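Local coordinates for uncharacterized hypothetical protein (PDB 4FMR) that is of unknown function but probably binds DNA, joining an HU/IHF-like domain to a domain with an Ig-like fold, at residues Thr214-Tyr219 against Pro230-Ser234; Gly158-Val163 against Asn193-Leu198; Lys23-Glu28 against Val123-Arg127; Gly136-Thr140 against Arg152-Leu156. All coordinates share one frame; numbering follows the deposited sequence. Where two conformers were deposited one is given.

Contact 1: residues Thr214-Tyr219 against Pro230-Ser234; sequences TVTTQY and PRSTS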
loop_
_atom_site.group_PDB
_atom_site.type_symbol
_atom_site.label_atom_id
_atom_site.label_comp_id
_atom_site.label_asym_id
_atom_site.label_seq_id
_atom_site.Cartn_x
_atom_site.Cartn_y
_atom_site.Cartn_z
ATOM N N THR B 214 11.624 -3.205 20.461
ATOM C CA THR B 214 11.488 -3.875 21.754
ATOM C C THR B 214 11.119 -2.872 22.835
ATOM O O THR B 214 11.661 -1.772 22.880
ATOM C CB THR B 214 12.795 -4.624 22.086
ATOM O OG1 THR B 214 13.044 -5.558 21.024
ATOM C CG2 THR B 214 12.754 -5.364 23.443
ATOM N N VAL B 215 10.139 -3.268 23.677
ATOM C CA VAL B 215 9.651 -2.566 24.862
ATOM C C VAL B 215 10.184 -3.338 26.057
ATOM O O VAL B 215 9.808 -4.493 26.232
ATOM C CB VAL B 215 8.095 -2.405 24.906
ATOM C CG1 VAL B 215 7.633 -1.872 26.271
ATOM C CG2 VAL B 215 7.578 -1.510 23.776
ATOM N N THR B 216 11.091 -2.731 26.841
ATOM C CA THR B 216 11.670 -3.342 28.048
ATOM C C THR B 216 11.147 -2.559 29.262
ATOM O O THR B 216 11.233 -1.321 29.290
ATOM C CB THR B 216 13.197 -3.382 27.975
ATOM O OG1 THR B 216 13.581 -4.068 26.793
ATOM C CG2 THR B 216 13.832 -4.046 29.192
ATOM N N THR B 217 10.571 -3.268 30.246
ATOM C CA THR B 217 9.984 -2.571 31.384
ATOM C C THR B 217 9.937 -3.459 32.621
ATOM O O THR B 217 9.966 -4.690 32.509
ATOM C CB THR B 217 8.555 -2.059 31.000
ATOM O OG1 THR B 217 8.042 -1.202 32.023
ATOM C CG2 THR B 217 7.567 -3.187 30.668
ATOM N N GLN B 218 9.845 -2.816 33.807
ATOM C CA GLN B 218 9.698 -3.494 35.101
ATOM C C GLN B 218 8.248 -3.318 35.619
ATOM O O GLN B 218 7.943 -3.652 36.769
ATOM C CB GLN B 218 10.728 -2.976 36.115
ATOM C CG GLN B 218 12.123 -3.476 35.811
ATOM C CD GLN B 218 13.190 -2.774 36.596
ATOM O OE1 GLN B 218 13.530 -1.616 36.333
ATOM N NE2 GLN B 218 13.797 -3.489 37.524
ATOM N N TYR B 219 7.361 -2.796 34.752
ATOM C CA TYR B 219 5.944 -2.601 35.034
ATOM C C TYR B 219 5.248 -3.953 35.024
ATOM O O TYR B 219 5.295 -4.657 34.012
ATOM C CB TYR B 219 5.302 -1.632 34.011
ATOM C CG TYR B 219 3.808 -1.449 34.193
ATOM C CD1 TYR B 219 3.300 -0.626 35.200
ATOM C CD2 TYR B 219 2.901 -2.106 33.368
ATOM C CE1 TYR B 219 1.926 -0.476 35.387
ATOM C CE2 TYR B 219 1.526 -1.955 33.536
ATOM C CZ TYR B 219 1.040 -1.137 34.544
ATOM O OH TYR B 219 -0.322 -1.007 34.700
ATOM N N PRO B 230 13.699 -6.666 34.598
ATOM C CA PRO B 230 12.875 -6.169 33.484
ATOM C C PRO B 230 12.509 -7.266 32.485
ATOM O O PRO B 230 13.261 -8.228 32.293
ATOM C CB PRO B 230 13.759 -5.101 32.813
ATOM C CG PRO B 230 14.956 -4.941 33.671
ATOM C CD PRO B 230 15.095 -6.202 34.466
ATOM N N ARG B 231 11.336 -7.116 31.846
ATOM C CA ARG B 231 10.871 -8.062 30.836
ATOM C C ARG B 231 10.720 -7.289 29.518
ATOM O O ARG B 231 10.622 -6.058 29.527
ATOM C CB ARG B 231 9.587 -8.815 31.263
ATOM C CG ARG B 231 8.389 -7.935 31.637
ATOM C CD ARG B 231 7.169 -8.786 31.947
ATOM N NE ARG B 231 5.972 -7.965 32.117
ATOM C CZ ARG B 231 4.765 -8.442 32.394
ATOM N NH1 ARG B 231 4.574 -9.747 32.539
ATOM N NH2 ARG B 231 3.736 -7.617 32.529
ATOM N N SER B 232 10.757 -8.014 28.399
ATOM C CA SER B 232 10.753 -7.473 27.048
ATOM C C SER B 232 9.764 -8.144 26.161
ATOM O O SER B 232 9.561 -9.356 26.257
ATOM C CB SER B 232 12.133 -7.641 26.412
ATOM O OG SER B 232 13.082 -6.855 27.109
ATOM N N THR B 233 9.173 -7.348 25.264
ATOM C CA THR B 233 8.255 -7.800 24.238
ATOM C C THR B 233 8.648 -7.019 22.980
ATOM O O THR B 233 9.103 -5.868 23.051
ATOM C CB THR B 233 6.784 -7.702 24.666
ATOM O OG1 THR B 233 6.036 -8.463 23.722
ATOM C CG2 THR B 233 6.249 -6.248 24.737
ATOM N N SER B 234 8.522 -7.679 21.833
ATOM C CA SER B 234 8.974 -7.141 20.565
ATOM C C SER B 234 7.946 -7.244 19.469
ATOM O O SER B 234 6.973 -7.994 19.571
ATOM C CB SER B 234 10.222 -7.904 20.117
ATOM O OG SER B 234 11.346 -7.579 20.915
#
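Thr214 and Ser234 meet hydroxyl to hydroxyl, OG1 to OG at 2.6 Å, and Thr216 and Ser232 repeat the pairing two residues on, OG1 to OG at 2.8 Å. Both are non-hydrogen-bonded pairs of an antiparallel hairpin, so the hydroxyls link side chains where the backbones do not. Each threonine turns OG1 beside its own backbone N (chi1 -58° in Thr214), and its CG2 lies along the same face: Thr214 CG2 packs on Ser232 CB at 3.8 Å, while the Thr216 side chain crosses that of Pro230 obliquely, CG2 nearest Pro230 CB. With an alanine at Thr214, Ser234 OG is likely to lose its hydroxyl mate and Ser232 CB the methyl that packs on it. Beyond the strand end, Gln218 runs side by side with the Pro230 ring, its CG 3.6 Å from Pro230 CA. On the opposite face stand Val215, Thr217, Arg231 and Thr233; the Arg231 guanidinium makes a cation-pi contact with Phe131. Thr217 OG1 closes an ST turn, accepting from Tyr219 N at 3.2 Å, and is bonded further to Thr162 O and Ala164 N. Backbone bonds join Val215 to Thr233 and Thr217 to Arg231, two for each pair. The chemistry is thus split, with paired hydroxyls on one face and the buried Val215, Thr217 and Thr233 on the other.

Contact 2: residues Gly158-Val163 against Asn193-Leu198; sequences GKNLTV and NEPSRL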
loop_
_atom_site.group_PDB
_atom_site.type_symbol
_atom_site.label_atom_id
_atom_site.label_comp_id
_atom_site.label_asym_id
_atom_site.label_seq_id
_atom_site.Cartn_x
_atom_site.Cartn_y
_atom_site.Cartn_z
ATOM N N GLY B 158 -1.314 -2.444 22.847
ATOM C CA GLY B 158 -1.063 -3.761 23.408
ATOM C C GLY B 158 -1.521 -3.940 24.830
ATOM O O GLY B 158 -2.559 -3.395 25.230
ATOM N N LYS B 159 -0.753 -4.752 25.589
ATOM C CA LYS B 159 -1.032 -5.087 26.982
ATOM C C LYS B 159 0.189 -4.874 27.842
ATOM O O LYS B 159 1.272 -5.380 27.522
ATOM C CB LYS B 159 -1.529 -6.545 27.136
ATOM C CG LYS B 159 -2.928 -6.815 26.579
ATOM C CD LYS B 159 -4.062 -6.353 27.477
ATOM C CE LYS B 159 -5.395 -6.626 26.824
ATOM N NZ LYS B 159 -6.533 -6.317 27.729
ATOM N N ASN B 160 -0.009 -4.099 28.936
ATOM C CA ASN B 160 0.961 -3.750 29.979
ATOM C C ASN B 160 2.305 -3.292 29.389
ATOM O O ASN B 160 3.367 -3.762 29.792
ATOM C CB ASN B 160 1.153 -4.939 30.929
ATOM C CG ASN B 160 -0.112 -5.236 31.683
ATOM O OD1 ASN B 160 -0.638 -4.391 32.426
ATOM N ND2 ASN B 160 -0.651 -6.427 31.467
ATOM N N LEU B 161 2.230 -2.319 28.479
ATOM C CA LEU B 161 3.369 -1.771 27.741
ATOM C C LEU B 161 4.047 -0.587 28.464
ATOM O O LEU B 161 5.110 -0.170 28.002
ATOM C CB LEU B 161 2.915 -1.318 26.329
ATOM C CG LEU B 161 2.502 -2.414 25.335
ATOM C CD1 LEU B 161 2.189 -1.815 23.957
ATOM C CD2 LEU B 161 3.600 -3.458 25.164
ATOM N N THR B 162 3.461 -0.070 29.591
ATOM C CA THR B 162 3.991 1.076 30.357
ATOM C C THR B 162 5.481 0.904 30.630
ATOM O O THR B 162 5.887 -0.122 31.171
ATOM C CB THR B 162 3.224 1.284 31.688
ATOM O OG1 THR B 162 1.833 1.398 31.427
ATOM C CG2 THR B 162 3.672 2.532 32.450
ATOM N N VAL B 163 6.286 1.898 30.238
ATOM C CA VAL B 163 7.736 1.877 30.471
ATOM C C VAL B 163 7.972 2.411 31.913
ATOM O O VAL B 163 7.660 3.562 32.207
ATOM C CB VAL B 163 8.514 2.659 29.374
ATOM C CG1 VAL B 163 9.993 2.777 29.726
ATOM C CG2 VAL B 163 8.351 1.995 28.003
ATOM N N ASN B 193 2.565 7.103 27.822
ATOM C CA ASN B 193 3.077 5.900 28.482
ATOM C C ASN B 193 1.964 5.129 29.240
ATOM O O ASN B 193 2.015 4.987 30.460
ATOM C CB ASN B 193 4.211 6.305 29.451
ATOM C CG ASN B 193 5.113 5.159 29.849
ATOM O OD1 ASN B 193 5.131 4.124 29.198
ATOM N ND2 ASN B 193 5.891 5.318 30.924
ATOM N N GLU B 194 0.971 4.631 28.512
ATOM C CA GLU B 194 -0.155 3.899 29.095
ATOM C C GLU B 194 0.010 2.363 28.911
ATOM O O GLU B 194 0.719 1.947 27.981
ATOM C CB GLU B 194 -1.471 4.368 28.453
ATOM C CG GLU B 194 -1.879 5.791 28.808
ATOM C CD GLU B 194 -3.139 6.309 28.132
ATOM O OE1 GLU B 194 -3.502 5.828 27.030
ATOM O OE2 GLU B 194 -3.727 7.262 28.686
ATOM N N PRO B 195 -0.640 1.516 29.773
ATOM C CA PRO B 195 -0.497 0.050 29.622
ATOM C C PRO B 195 -0.950 -0.482 28.256
ATOM O O PRO B 195 -0.240 -1.307 27.671
ATOM C CB PRO B 195 -1.386 -0.516 30.740
ATOM C CG PRO B 195 -1.515 0.573 31.730
ATOM C CD PRO B 195 -1.477 1.850 30.952
ATOM N N SER B 196 -2.076 0.030 27.714
ATOM C CA SER B 196 -2.621 -0.447 26.439
ATOM C C SER B 196 -2.119 0.327 25.207
ATOM O O SER B 196 -2.427 -0.085 24.079
ATOM C CB SER B 196 -4.146 -0.389 26.461
ATOM O OG SER B 196 -4.683 -1.395 27.305
ATOM N N ARG B 197 -1.362 1.428 25.407
ATOM C CA ARG B 197 -0.917 2.264 24.294
ATOM C C ARG B 197 0.301 3.143 24.623
ATOM O O ARG B 197 0.301 3.914 25.594
ATOM C CB ARG B 197 -2.096 3.167 23.879
ATOM C CG ARG B 197 -1.815 4.253 22.853
ATOM C CD ARG B 197 -3.099 4.984 22.524
ATOM N NE ARG B 197 -3.706 5.551 23.726
ATOM C CZ ARG B 197 -4.848 6.225 23.749
ATOM N NH1 ARG B 197 -5.537 6.417 22.629
ATOM N NH2 ARG B 197 -5.317 6.702 24.890
ATOM N N LEU B 198 1.318 3.041 23.773
ATOM C CA LEU B 198 2.503 3.894 23.818
ATOM C C LEU B 198 2.556 4.777 22.599
ATOM O O LEU B 198 2.410 4.273 21.483
ATOM C CB LEU B 198 3.839 3.112 23.901
ATOM C CG LEU B 198 4.111 2.172 25.049
ATOM C CD1 LEU B 198 5.458 1.462 24.834
ATOM C CD2 LEU B 198 4.066 2.892 26.393
HETATM O O HOH W 1 -3.058 -2.906 29.054
#
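Asn193 OD1 accepts from Val163 N at 2.7 Å, the shortest hydrogen bond between Gly158-Val163 and Asn193-Leu198, and the N-H points almost straight at it (171°). The donor lies in the carbonyl plane on a lone pair. The same amide gives a second bond from its other end, Asn193 ND2 to Val163 O at 2.8 Å, with the acceptor only 2° out of the amide plane. One side chain thus satisfies both the N-H and the C=O of Val163, and the two bonds fix the rotation of the amide. CG lies anti to the backbone N of Asn193 (chi1 -161°), which carries the amide across the Val163 side chain at about a right angle.

A second grip falls on the loop before Arg197: Leu161 N donates to Pro195 O at 2.8 Å, in plane and on a lone pair. Gly158 N reaches Ser196 O from above the carbonyl plane instead. These bonds lie where strands 153-159 and 197-201, antiparallel neighbours in one sheet of the Ig-like domain, give way to loops.

Thr162 OG1 rests beside the Pro195 ring, 3.4 Å from CD; the proline nitrogen has no hydrogen to offer it. The buried Leu161 and Leu198 meet through Leu161 CB and Leu198 CG at 3.9 Å, and Val163 CG2 adds a looser touch on Leu198 CD1. A water bridges Asn160 N and Ser196 OG, lying 2.8 Å from Ser196 OG, while the Asn160 amide turns to Lys130 O and Gly222 N.

Contact 3: residues Lys23-Glu28 against Val123-Arg127; sequences KIFQLE and VLGER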
loop_
_atom_site.group_PDB
_atom_site.type_symbol
_atom_site.label_atom_id
_atom_site.label_comp_id
_atom_site.label_asym_id
_atom_site.label_seq_id
_atom_site.Cartn_x
_atom_site.Cartn_y
_atom_site.Cartn_z
ATOM N N LYS B 23 -12.359 -9.130 19.047
ATOM C CA LYS B 23 -11.025 -9.681 18.740
ATOM C C LYS B 23 -10.670 -9.586 17.239
ATOM O O LYS B 23 -11.554 -9.637 16.375
ATOM C CB LYS B 23 -10.915 -11.153 19.193
ATOM C CG LYS B 23 -10.896 -11.377 20.709
ATOM C CD LYS B 23 -9.552 -11.042 21.369
ATOM C CE LYS B 23 -9.523 -11.437 22.828
ATOM N NZ LYS B 23 -8.232 -11.082 23.475
ATOM N N ILE B 24 -9.355 -9.452 16.957
ATOM C CA ILE B 24 -8.748 -9.346 15.620
ATOM C C ILE B 24 -7.584 -10.351 15.475
ATOM O O ILE B 24 -7.044 -10.812 16.482
ATOM C CB ILE B 24 -8.257 -7.896 15.313
ATOM C CG1 ILE B 24 -7.362 -7.333 16.456
ATOM C CG2 ILE B 24 -9.433 -6.972 14.991
ATOM C CD1 ILE B 24 -6.347 -6.209 16.044
ATOM N N PHE B 25 -7.172 -10.644 14.220
ATOM C CA PHE B 25 -6.056 -11.549 13.954
ATOM C C PHE B 25 -4.743 -10.762 13.816
ATOM O O PHE B 25 -4.707 -9.701 13.188
ATOM C CB PHE B 25 -6.307 -12.400 12.703
ATOM C CG PHE B 25 -7.548 -13.260 12.738
ATOM C CD1 PHE B 25 -7.565 -14.460 13.440
ATOM C CD2 PHE B 25 -8.685 -12.897 12.022
ATOM C CE1 PHE B 25 -8.710 -15.268 13.453
ATOM C CE2 PHE B 25 -9.828 -13.706 12.031
ATOM C CZ PHE B 25 -9.831 -14.888 12.745
ATOM N N GLN B 26 -3.684 -11.277 14.446
ATOM C CA GLN B 26 -2.353 -10.692 14.441
ATOM C C GLN B 26 -1.375 -11.704 13.915
ATOM O O GLN B 26 -1.199 -12.736 14.550
ATOM C CB GLN B 26 -1.940 -10.219 15.855
ATOM C CG GLN B 26 -0.514 -9.645 15.922
ATOM C CD GLN B 26 0.121 -9.680 17.293
ATOM O OE1 GLN B 26 0.227 -10.718 17.950
ATOM N NE2 GLN B 26 0.698 -8.573 17.684
ATOM N N LEU B 27 -0.709 -11.397 12.780
ATOM C CA LEU B 27 0.283 -12.293 12.187
ATOM C C LEU B 27 1.453 -12.504 13.127
ATOM O O LEU B 27 1.937 -11.559 13.738
ATOM C CB LEU B 27 0.799 -11.758 10.824
ATOM C CG LEU B 27 1.904 -12.581 10.078
ATOM C CD1 LEU B 27 1.381 -13.921 9.579
ATOM C CD2 LEU B 27 2.512 -11.783 8.921
ATOM N N GLU B 28 1.868 -13.765 13.256
ATOM C CA GLU B 28 3.069 -14.180 13.957
ATOM C C GLU B 28 4.143 -14.167 12.878
ATOM O O GLU B 28 4.176 -15.072 12.029
ATOM C CB GLU B 28 2.861 -15.548 14.632
ATOM C CG GLU B 28 4.000 -15.976 15.542
ATOM C CD GLU B 28 3.918 -17.392 16.079
ATOM O OE1 GLU B 28 3.732 -18.332 15.272
ATOM O OE2 GLU B 28 4.107 -17.567 17.304
ATOM N N VAL B 123 -5.019 -20.495 13.147
ATOM C CA VAL B 123 -5.343 -19.696 14.338
ATOM C C VAL B 123 -4.752 -20.399 15.568
ATOM O O VAL B 123 -5.094 -21.546 15.848
ATOM C CB VAL B 123 -6.874 -19.433 14.474
ATOM C CG1 VAL B 123 -7.196 -18.591 15.712
ATOM C CG2 VAL B 123 -7.435 -18.763 13.218
ATOM N N LEU B 124 -3.842 -19.711 16.275
ATOM C CA LEU B 124 -3.130 -20.229 17.455
ATOM C C LEU B 124 -3.884 -19.928 18.764
ATOM O O LEU B 124 -3.467 -20.373 19.840
ATOM C CB LEU B 124 -1.709 -19.610 17.537
ATOM C CG LEU B 124 -0.775 -19.681 16.320
ATOM C CD1 LEU B 124 0.440 -18.816 16.545
ATOM C CD2 LEU B 124 -0.332 -21.103 16.030
ATOM N N GLY B 125 -4.971 -19.169 18.649
ATOM C CA GLY B 125 -5.785 -18.731 19.774
ATOM C C GLY B 125 -5.297 -17.398 20.304
ATOM O O GLY B 125 -4.773 -16.581 19.537
ATOM N N GLU B 126 -5.459 -17.167 21.620
ATOM C CA GLU B 126 -5.003 -15.938 22.273
ATOM C C GLU B 126 -3.548 -16.077 22.678
ATOM O O GLU B 126 -3.092 -17.197 22.921
ATOM C CB GLU B 126 -5.876 -15.594 23.483
ATOM C CG GLU B 126 -7.185 -14.936 23.081
ATOM C CD GLU B 126 -8.166 -14.684 24.208
ATOM O OE1 GLU B 126 -7.806 -13.973 25.174
ATOM O OE2 GLU B 126 -9.316 -15.165 24.098
ATOM N N ARG B 127 -2.813 -14.945 22.720
ATOM C CA ARG B 127 -1.393 -14.890 23.094
ATOM C C ARG B 127 -1.202 -15.446 24.523
ATOM O O ARG B 127 -2.047 -15.197 25.390
ATOM C CB ARG B 127 -0.823 -13.463 22.962
ATOM C CG ARG B 127 -0.802 -12.966 21.516
ATOM C CD ARG B 127 0.117 -11.790 21.248
ATOM N NE ARG B 127 1.532 -12.144 21.372
ATOM C CZ ARG B 127 2.534 -11.448 20.841
ATOM N NH1 ARG B 127 2.287 -10.361 20.114
ATOM N NH2 ARG B 127 3.789 -11.832 21.030
#
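Lys23 NZ and Glu126 OE1 form a salt bridge at 3.4 Å, long enough that its hydrogen bond is weak. The lysine chain bends at chi2 (-76°) and crosses the extended glutamate at about a right angle. Asp12 gives Lys23 NZ a second, long and weak ion pair, so this ammonium is shared loosely between two carboxylates.

Gln26 and Arg127 also cross at about a right angle, with amide and guanidinium planes 62° apart. Gln26 OE1 stands 3.0 Å from Arg127 NH1, approaching the guanidinium obliquely. The amide nitrogen is satisfied elsewhere: Gln26 NE2 donates to Gly134 O and more weakly to Ile133 O, which probably fixes the amide with its oxygen turned to the arginine. The Arg127 guanidinium makes a cation-pi contact with Trp9. A leucine in place of Arg127 would probably leave Gln26 OE1 without its positively charged neighbour and Trp9 without its cation.

Two further contacts are not polar bonds: Phe25 CE1 touches Val123 CG2 at 3.7 Å, and the methyl Leu124 CD1 lies 3.6 Å from the carboxylate oxygen Glu28 OE1. Phe25 also meets the ring of Trp95 of the second subunit, whose Asn93 packs on Val123 and Glu126.

The backbones stay apart, Phe25 CA 8.2 Å from Val123 CA, because strand 4-12 lies between strands 23-27 and 119-126; the side chains reach across it in a three-stranded mixed sheet of the HU/IHF-like domain, beside the dimer interface.

Contact 4: residues Gly136-Thr140 against Arg152-Leu156; sequences GQDAT and RNFTL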
loop_
_atom_site.group_PDB
_atom_site.type_symbol
_atom_site.label_atom_id
_atom_site.label_comp_id
_atom_site.label_asym_id
_atom_site.label_seq_id
_atom_site.Cartn_x
_atom_site.Cartn_y
_atom_site.Cartn_z
ATOM N N GLY B 136 -0.018 -1.362 15.788
ATOM C CA GLY B 136 0.718 -0.117 15.691
ATOM C C GLY B 136 0.093 0.856 14.719
ATOM O O GLY B 136 -0.677 0.452 13.847
ATOM N N GLN B 137 0.425 2.149 14.847
ATOM C CA GLN B 137 -0.088 3.145 13.917
ATOM C C GLN B 137 0.922 4.286 13.691
ATOM O O GLN B 137 1.385 4.913 14.650
ATOM C CB GLN B 137 -1.454 3.722 14.367
ATOM C CG GLN B 137 -2.147 4.492 13.228
ATOM C CD GLN B 137 -3.378 5.240 13.648
ATOM O OE1 GLN B 137 -3.395 5.985 14.644
ATOM N NE2 GLN B 137 -4.417 5.111 12.840
ATOM N N ASP B 138 1.205 4.572 12.411
ATOM C CA ASP B 138 2.084 5.653 12.001
ATOM C C ASP B 138 1.267 6.922 11.901
ATOM O O ASP B 138 0.210 6.896 11.272
ATOM C CB ASP B 138 2.782 5.333 10.671
ATOM C CG ASP B 138 3.897 6.318 10.376
ATOM O OD1 ASP B 138 4.822 6.423 11.195
ATOM O OD2 ASP B 138 3.802 7.037 9.370
ATOM N N ALA B 139 1.735 8.026 12.526
ATOM C CA ALA B 139 0.995 9.289 12.561
ATOM C C ALA B 139 0.963 9.971 11.201
ATOM O O ALA B 139 -0.068 10.504 10.812
ATOM C CB ALA B 139 1.598 10.227 13.599
ATOM N N THR B 140 2.070 9.916 10.471
ATOM C CA THR B 140 2.243 10.570 9.176
ATOM C C THR B 140 1.411 9.912 8.095
ATOM O O THR B 140 0.731 10.640 7.382
ATOM C CB THR B 140 3.721 10.576 8.806
ATOM O OG1 THR B 140 4.390 11.274 9.840
ATOM C CG2 THR B 140 4.005 11.268 7.486
ATOM N N ARG B 152 9.181 11.024 13.112
ATOM C CA ARG B 152 7.752 11.248 13.307
ATOM C C ARG B 152 7.196 10.292 14.370
ATOM O O ARG B 152 7.913 9.417 14.855
ATOM C CB ARG B 152 7.003 11.107 11.964
ATOM C CG ARG B 152 7.274 12.246 10.957
ATOM C CD ARG B 152 6.687 13.585 11.400
ATOM N NE ARG B 152 6.954 14.671 10.452
ATOM C CZ ARG B 152 6.173 14.976 9.420
ATOM N NH1 ARG B 152 5.077 14.269 9.173
ATOM N NH2 ARG B 152 6.494 15.980 8.612
ATOM N N ASN B 153 5.934 10.484 14.764
ATOM C CA ASN B 153 5.330 9.683 15.819
ATOM C C ASN B 153 4.785 8.344 15.367
ATOM O O ASN B 153 4.262 8.185 14.278
ATOM C CB ASN B 153 4.213 10.445 16.522
ATOM C CG ASN B 153 4.745 11.579 17.364
ATOM O OD1 ASN B 153 5.425 11.376 18.381
ATOM N ND2 ASN B 153 4.497 12.799 16.923
ATOM N N PHE B 154 4.880 7.390 16.279
ATOM C CA PHE B 154 4.398 6.045 16.104
ATOM C C PHE B 154 3.645 5.634 17.359
ATOM O O PHE B 154 4.082 5.960 18.467
ATOM C CB PHE B 154 5.570 5.087 15.798
ATOM C CG PHE B 154 5.077 3.761 15.280
ATOM C CD1 PHE B 154 4.696 3.615 13.948
ATOM C CD2 PHE B 154 4.922 2.670 16.141
ATOM C CE1 PHE B 154 4.187 2.401 13.483
ATOM C CE2 PHE B 154 4.403 1.453 15.669
ATOM C CZ PHE B 154 4.038 1.331 14.347
ATOM N N THR B 155 2.489 4.952 17.184
ATOM C CA THR B 155 1.691 4.456 18.312
ATOM C C THR B 155 1.715 2.921 18.355
ATOM O O THR B 155 1.417 2.265 17.370
ATOM C CB THR B 155 0.231 4.972 18.268
ATOM O OG1 THR B 155 0.233 6.396 18.225
ATOM C CG2 THR B 155 -0.570 4.529 19.471
ATOM N N LEU B 156 1.979 2.374 19.530
ATOM C CA LEU B 156 1.960 0.945 19.816
ATOM C C LEU B 156 0.771 0.610 20.696
ATOM O O LEU B 156 0.620 1.208 21.760
ATOM C CB LEU B 156 3.261 0.516 20.522
ATOM C CG LEU B 156 4.532 0.664 19.729
ATOM C CD1 LEU B 156 5.709 0.918 20.642
ATOM C CD2 LEU B 156 4.735 -0.517 18.829
HETATM O O HOH W 2 0.825 7.344 15.811
HETATM O O HOH W 3 4.634 9.006 11.840
#
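Strands 136-138 and 153-156 run antiparallel at 164°, their axes 4.6 Å apart, and Gln137 pairs with Thr155 through both of its backbone groups. Gln137 N donates to Thr155 O at 2.7 Å, Thr155 N returns the bond to Gln137 O, and Ala139 N extends the series to Asn153 O.

Phe154 swings its ring back across the neighbouring strand, its CG anti to the backbone N (chi1 -166°). Gln137 O sits over one ring face, offset toward the rim, and Phe154 CZ comes within 3.9 Å of Gly136 CA. Glycine suits this place: a beta carbon on Gly136 would collide with Phe154 CZ. Asp138 OD1 lies at the ring edge, in its plane, 3.9 Å from Phe154 CD1.

The pairing joins the edge strand 132-138 to strand 153-159 in a four-stranded antiparallel sheet of the Ig-like domain. Phe154 and Leu156 both touch Phe146, and Phe154 packs on Ala148 of strand 147-149 from the other sheet. Alongside the paired strands a water bridges Gln137 O and Thr155 OG1.

Past Asp138 another water supplements the direct Ala139-Asn153 bond. It donates to Asp138 OD1 at 2.7 Å and to Asn153 O, and accepts from Thr140 N; Asp138 OD2 bonds instead to Thr149 OG1 and Thr141 N, so both carboxylate oxygens are held. In the conformer given, one of two for Arg152, the chain bends at chi2 (-68°) around the Thr140 hydroxyl and NH1 donates to Thr140 OG1 at 3.1 Å, near the guanidinium edge but tilted somewhat from its plane; as a fixed feature this bond is doubtful.

Contacts 1, 2 and 4 belong to the Ig-like domain, whereas contact 3 lies in the HU/IHF-like domain, its centre 19 to 22 Å from theirs. Contacts 2 and 4, with centres 14 Å apart, share strand 153-159, and Leu198 O of one probably accepts from Leu156 N of the other at 2.8 Å. Contact 1 sits in the second sheet, yet its centre is only 10 Å from that of contact 2, and the two are joined at 2.6 Å between Thr217 OG1 and Thr162 O. Contact 3 touches none of the others, its nearest atoms about 5 Å from contact 1, but its strand 119-126 precedes strand 132-138 of contact 4 in the chain.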